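Local coordinates for hypothetical protein Atu0492 (Agrobacterium tumefaciens, PDB 2GMY) that is of unknown function but probably serves in antioxidant defence, as a helical, hexameric relative of the alkylhydroperoxidase AhpD, at residues T3-Y7 with A8-P12; F50-D53 with M54-E58. One frame throughout, in Å; residues are numbered along the deposited sequence.

Contact 1: T3-Y7 with A8-P12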
loop_
_atom_site.group_PDB
_atom_site.type_symbol
_atom_site.label_atom_id
_atom_site.label_comp_id
_atom_site.label_asym_id
_atom_site.label_seq_id
_atom_site.Cartn_x
_atom_site.Cartn_y
_atom_site.Cartn_z
ATOM N N THR A 3 10.544 3.453 -27.364
ATOM C CA THR A 3 10.201 4.804 -26.948
ATOM C C THR A 3 8.798 5.183 -27.439
ATOM O O THR A 3 8.407 4.853 -28.564
ATOM C CB THR A 3 11.257 5.785 -27.488
ATOM O OG1 THR A 3 12.555 5.352 -27.054
ATOM C CG2 THR A 3 11.017 7.198 -27.001
ATOM N N ARG A 4 8.036 5.862 -26.588
ATOM C CA ARG A 4 6.681 6.277 -26.952
ATOM C C ARG A 4 6.689 7.573 -27.756
ATOM O O ARG A 4 6.066 7.657 -28.822
ATOM C CB ARG A 4 5.805 6.430 -25.703
ATOM C CG ARG A 4 5.423 5.119 -25.032
ATOM C CD ARG A 4 4.724 5.379 -23.706
ATOM N NE ARG A 4 4.140 4.170 -23.135
ATOM C CZ ARG A 4 3.751 4.048 -21.868
ATOM N NH1 ARG A 4 3.899 5.066 -21.024
ATOM N NH2 ARG A 4 3.219 2.905 -21.434
ATOM N N ILE A 5 7.382 8.585 -27.236
ATOM C CA ILE A 5 7.480 9.892 -27.880
ATOM C C ILE A 5 8.907 10.421 -27.752
ATOM O O ILE A 5 9.521 10.306 -26.685
ATOM C CB ILE A 5 6.499 10.934 -27.256
ATOM C CG1 ILE A 5 5.040 10.488 -27.403
ATOM C CG2 ILE A 5 6.672 12.315 -27.901
ATOM C CD1 ILE A 5 4.065 11.297 -26.559
ATOM N N ASN A 6 9.432 10.971 -28.849
ATOM C CA ASN A 6 10.641 11.781 -28.809
ATOM C C ASN A 6 10.215 13.166 -28.348
ATOM O O ASN A 6 9.812 14.015 -29.156
ATOM C CB ASN A 6 11.308 11.843 -30.186
ATOM C CG ASN A 6 12.656 12.549 -30.156
ATOM O OD1 ASN A 6 12.874 13.483 -29.382
ATOM N ND2 ASN A 6 13.568 12.107 -31.017
ATOM N N TYR A 7 10.278 13.380 -27.041
ATOM C CA TYR A 7 9.661 14.562 -26.454
ATOM C C TYR A 7 10.405 15.855 -26.785
ATOM O O TYR A 7 9.788 16.916 -26.903
ATOM C CB TYR A 7 9.444 14.382 -24.947
ATOM C CG TYR A 7 10.685 14.039 -24.167
ATOM C CD1 TYR A 7 11.508 15.045 -23.660
ATOM C CD2 TYR A 7 11.031 12.709 -23.915
ATOM C CE1 TYR A 7 12.649 14.745 -22.939
ATOM C CE2 TYR A 7 12.174 12.394 -23.187
ATOM C CZ TYR A 7 12.981 13.421 -22.704
ATOM O OH TYR A 7 14.119 13.137 -21.981
ATOM N N ALA A 8 11.723 15.755 -26.963
ATOM C CA ALA A 8 12.539 16.905 -27.354
ATOM C C ALA A 8 12.139 17.408 -28.745
ATOM O O ALA A 8 12.179 18.609 -29.010
ATOM C CB ALA A 8 14.024 16.548 -27.316
ATOM N N LYS A 9 11.740 16.475 -29.612
ATOM C CA LYS A 9 11.310 16.790 -30.978
ATOM C C LYS A 9 9.848 17.217 -31.030
ATOM O O LYS A 9 9.509 18.176 -31.728
ATOM C CB LYS A 9 11.528 15.591 -31.915
ATOM C CG LYS A 9 12.983 15.298 -32.251
ATOM C CD LYS A 9 13.457 16.077 -33.477
ATOM C CE LYS A 9 14.957 16.353 -33.418
ATOM N NZ LYS A 9 15.780 15.110 -33.330
ATOM N N ALA A 10 8.997 16.507 -30.284
ATOM C CA ALA A 10 7.558 16.780 -30.242
ATOM C C ALA A 10 7.218 18.158 -29.668
ATOM O O ALA A 10 6.323 18.838 -30.174
ATOM C CB ALA A 10 6.821 15.675 -29.488
ATOM N N SER A 11 7.926 18.573 -28.617
ATOM C CA SER A 11 7.773 19.933 -28.089
ATOM C C SER A 11 9.087 20.506 -27.579
ATOM O O SER A 11 9.389 20.427 -26.384
ATOM C CB SER A 11 6.689 20.020 -27.004
ATOM O OG SER A 11 6.566 21.363 -26.550
ATOM N N PRO A 12 9.879 21.103 -28.490
ATOM C CA PRO A 12 11.143 21.725 -28.108
ATOM C C PRO A 12 11.004 22.764 -26.992
ATOM O O PRO A 12 11.871 22.832 -26.125
ATOM C CB PRO A 12 11.616 22.381 -29.416
ATOM C CG PRO A 12 11.007 21.531 -30.481
ATOM C CD PRO A 12 9.638 21.212 -29.942
HETATM O O HOH W 1 13.545 13.345 -26.577
#

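Contact 2: F50-D53 with M54-E58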
loop_
_atom_site.group_PDB
_atom_site.type_symbol
_atom_site.label_atom_id
_atom_site.label_comp_id
_atom_site.label_asym_id
_atom_site.label_seq_id
_atom_site.Cartn_x
_atom_site.Cartn_y
_atom_site.Cartn_z
ATOM N N PHE A 50 16.105 4.888 -17.129
ATOM C CA PHE A 50 16.751 5.913 -17.941
ATOM C C PHE A 50 17.577 6.848 -17.058
ATOM O O PHE A 50 18.754 7.098 -17.330
ATOM C CB PHE A 50 15.719 6.712 -18.742
ATOM C CG PHE A 50 16.326 7.707 -19.687
ATOM C CD1 PHE A 50 16.811 7.301 -20.928
ATOM C CD2 PHE A 50 16.399 9.054 -19.342
ATOM C CE1 PHE A 50 17.366 8.225 -21.814
ATOM C CE2 PHE A 50 16.953 9.987 -20.223
ATOM C CZ PHE A 50 17.434 9.564 -21.462
ATOM N N CYS A 51 16.959 7.357 -15.997
ATOM C CA CYS A 51 17.654 8.278 -15.112
ATOM C C CYS A 51 18.658 7.582 -14.206
ATOM O O CYS A 51 19.723 8.132 -13.960
ATOM C CB CYS A 51 16.677 9.139 -14.305
ATOM S SG CYS A 51 15.700 10.270 -15.370
ATOM N N VAL A 52 18.339 6.385 -13.703
ATOM C CA VAL A 52 19.316 5.664 -12.879
ATOM C C VAL A 52 20.609 5.438 -13.664
ATOM O O VAL A 52 21.693 5.697 -13.167
ATOM C CB VAL A 52 18.766 4.327 -12.328
ATOM C CG1 VAL A 52 19.888 3.492 -11.693
ATOM C CG2 VAL A 52 17.653 4.597 -11.303
ATOM N N ASP A 53 20.478 4.995 -14.906
ATOM C CA ASP A 53 21.658 4.752 -15.739
ATOM C C ASP A 53 22.511 6.012 -15.837
ATOM O O ASP A 53 23.731 5.960 -15.645
ATOM C CB ASP A 53 21.262 4.293 -17.137
ATOM C CG ASP A 53 22.470 3.883 -17.976
ATOM O OD1 ASP A 53 23.158 2.923 -17.573
ATOM O OD2 ASP A 53 22.705 4.513 -19.032
ATOM N N MET A 54 21.856 7.135 -16.120
ATOM C CA MET A 54 22.522 8.428 -16.244
ATOM C C MET A 54 23.216 8.836 -14.949
ATOM O O MET A 54 24.378 9.268 -14.948
ATOM C CB MET A 54 21.494 9.492 -16.631
ATOM C CG MET A 54 22.079 10.858 -16.984
ATOM S SD MET A 54 20.803 12.089 -17.429
ATOM C CE MET A 54 19.978 11.260 -18.758
ATOM N N HIS A 55 22.506 8.695 -13.837
ATOM C CA HIS A 55 23.024 9.233 -12.579
ATOM C C HIS A 55 24.044 8.337 -11.900
ATOM O O HIS A 55 24.885 8.827 -11.151
ATOM C CB HIS A 55 21.873 9.674 -11.672
ATOM C CG HIS A 55 20.998 10.693 -12.327
ATOM N ND1 HIS A 55 21.509 11.854 -12.865
ATOM C CD2 HIS A 55 19.667 10.718 -12.570
ATOM C CE1 HIS A 55 20.529 12.553 -13.407
ATOM N NE2 HIS A 55 19.402 11.890 -13.236
ATOM N N VAL A 56 23.977 7.036 -12.171
ATOM C CA VAL A 56 25.044 6.110 -11.791
ATOM C C VAL A 56 26.354 6.599 -12.451
ATOM O O VAL A 56 27.385 6.759 -11.782
ATOM C CB VAL A 56 24.718 4.672 -12.234
ATOM C CG1 VAL A 56 25.985 3.802 -12.237
ATOM C CG2 VAL A 56 23.655 4.053 -11.316
ATOM N N LYS A 57 26.283 6.871 -13.750
ATOM C CA LYS A 57 27.470 7.280 -14.521
ATOM C C LYS A 57 27.998 8.631 -14.052
ATOM O O LYS A 57 29.215 8.811 -13.908
ATOM C CB LYS A 57 27.158 7.287 -16.016
ATOM C CG LYS A 57 27.049 5.872 -16.592
ATOM C CD LYS A 57 26.354 5.853 -17.942
ATOM C CE LYS A 57 26.256 4.442 -18.477
ATOM N NZ LYS A 57 25.455 4.374 -19.743
ATOM N N GLU A 58 27.094 9.574 -13.794
ATOM C CA GLU A 58 27.517 10.889 -13.271
ATOM C C GLU A 58 28.178 10.800 -11.897
ATOM O O GLU A 58 29.190 11.466 -11.646
ATOM C CB GLU A 58 26.358 11.878 -13.221
ATOM C CG GLU A 58 25.816 12.248 -14.589
ATOM C CD GLU A 58 24.448 12.882 -14.498
ATOM O OE1 GLU A 58 23.706 12.565 -13.538
ATOM O OE2 GLU A 58 24.104 13.691 -15.386
#

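Contact 1: T3-Y7 with A8-P12
The side chain of Asn6 reaches forward across that of Lys9 and caps the short helix 7-10. Its CG is turned anti to the backbone N (chi1 -174°), which swings the amide to the side of the first turn, where OD1 accepts from Lys9 N at 3.2 Å. The donor stands well above the amide carbonyl plane, about 50° out of it, so the capping bond is somewhat skewed. The Lys9 chain lays a methylene against the amide: its CG lies 3.5 Å from Asn6 CG, and bends at chi2 and chi4 lead the amine away. Asn6 O is gripped as well, receiving Ala10 N at 2.9 Å and, only weakly, Lys9 N.

Ala8 N is reached through water 1, which donates to Asn6 OD1 and accepts from Ala8 N at 3.0 Å. The same water sits 3.6 Å above the plane of the Tyr7 ring, over its centre. The ring is brought there by chi1 of 56°, which places CG between backbone N and carbonyl carbon and close to Ala8 N. Tyr7 O takes the next helical bond, from Ser11 N at 3.0 Å, while Ile5 CG2 meets Ala10 CB at 3.7 Å. Outside, Ile5 and Tyr7 pack on Ile120 and Val121 of a second subunit, and Ser11 starts the following helix as its N-cap.

In this single turn the N-H groups of Ala8, Lys9 and Ala10 are thus answered by a water, a side-chain oxygen and a backbone oxygen.

Contact 2: F50-D53 with M54-E58
Cys51 ends the Cys-X-X-Cys motif that marks the AhpD-like family, and His55 follows one turn later on helix 49-61. Cys51 CB lies 3.8 Å from His55 CD2, whereas SG makes an oblique sulfur-aromatic approach, 5.5 Å from the imidazole centroid. Cys51 O binds His55 N at 2.8 Å and also has CD2 of the ring at 2.9 Å, a close approach, oblique to the ring, that sets the imidazole against the carbonyl of Cys51. Met54 CG lies over one face of that ring, offset toward its rim. ND1 points to Glu58 OE1; the separation is very short, so its exact length is doubtful, but the pair reads as a His-carboxylate hydrogen bond.

On other sides of the helix the same four-residue spacing repeats. Val52 CG1 and Val56 CG2 touch at 3.8 Å, and Phe50 CE2 meets the methyl CE of Met54, which the bend at chi3 turns toward the ring, at 3.6 Å. Asp53 and Lys57 form a salt bridge: the lysine chain runs extended beyond CG and brings NZ to the syn side of OD2 at 2.8 Å, 24° out of the carboxylate plane. Glu147 of the same chain is a second acidic partner of this amine, and Leu71 of a third subunit packs against Asp53.

Asn134 of helix 117-139 and Ser43 of helix 32-45 touch Cys51, and Ile130 and Lys39 of the same two helices touch His55. A cysteine pair at a helix start with a histidine one turn on is the signature of the redox site in AhpD-like proteins, consistent with a thiol-based antioxidant role here.

How the contacts relate
Contact 1 is peripheral, its centre about 22 Å from the centre of the chain, whereas contact 2 is buried, about 10 Å from it. Their centres are about 20 Å apart and their nearest atoms about 5 Å apart, without touching. Both are local turns of helix, but of different kinds: residues 3-12 lead from the N-terminal loop through a one-turn helix, capped by a side chain and bridged by a water, while residues 50-58 lie within one continuous helix and rely on i to i+4 pairs, apolar and charged. The C-terminal loop comes to both, since Ser142 touches Tyr7 and Phe50. Each also faces another subunit, the second at contact 1 and the third at contact 2.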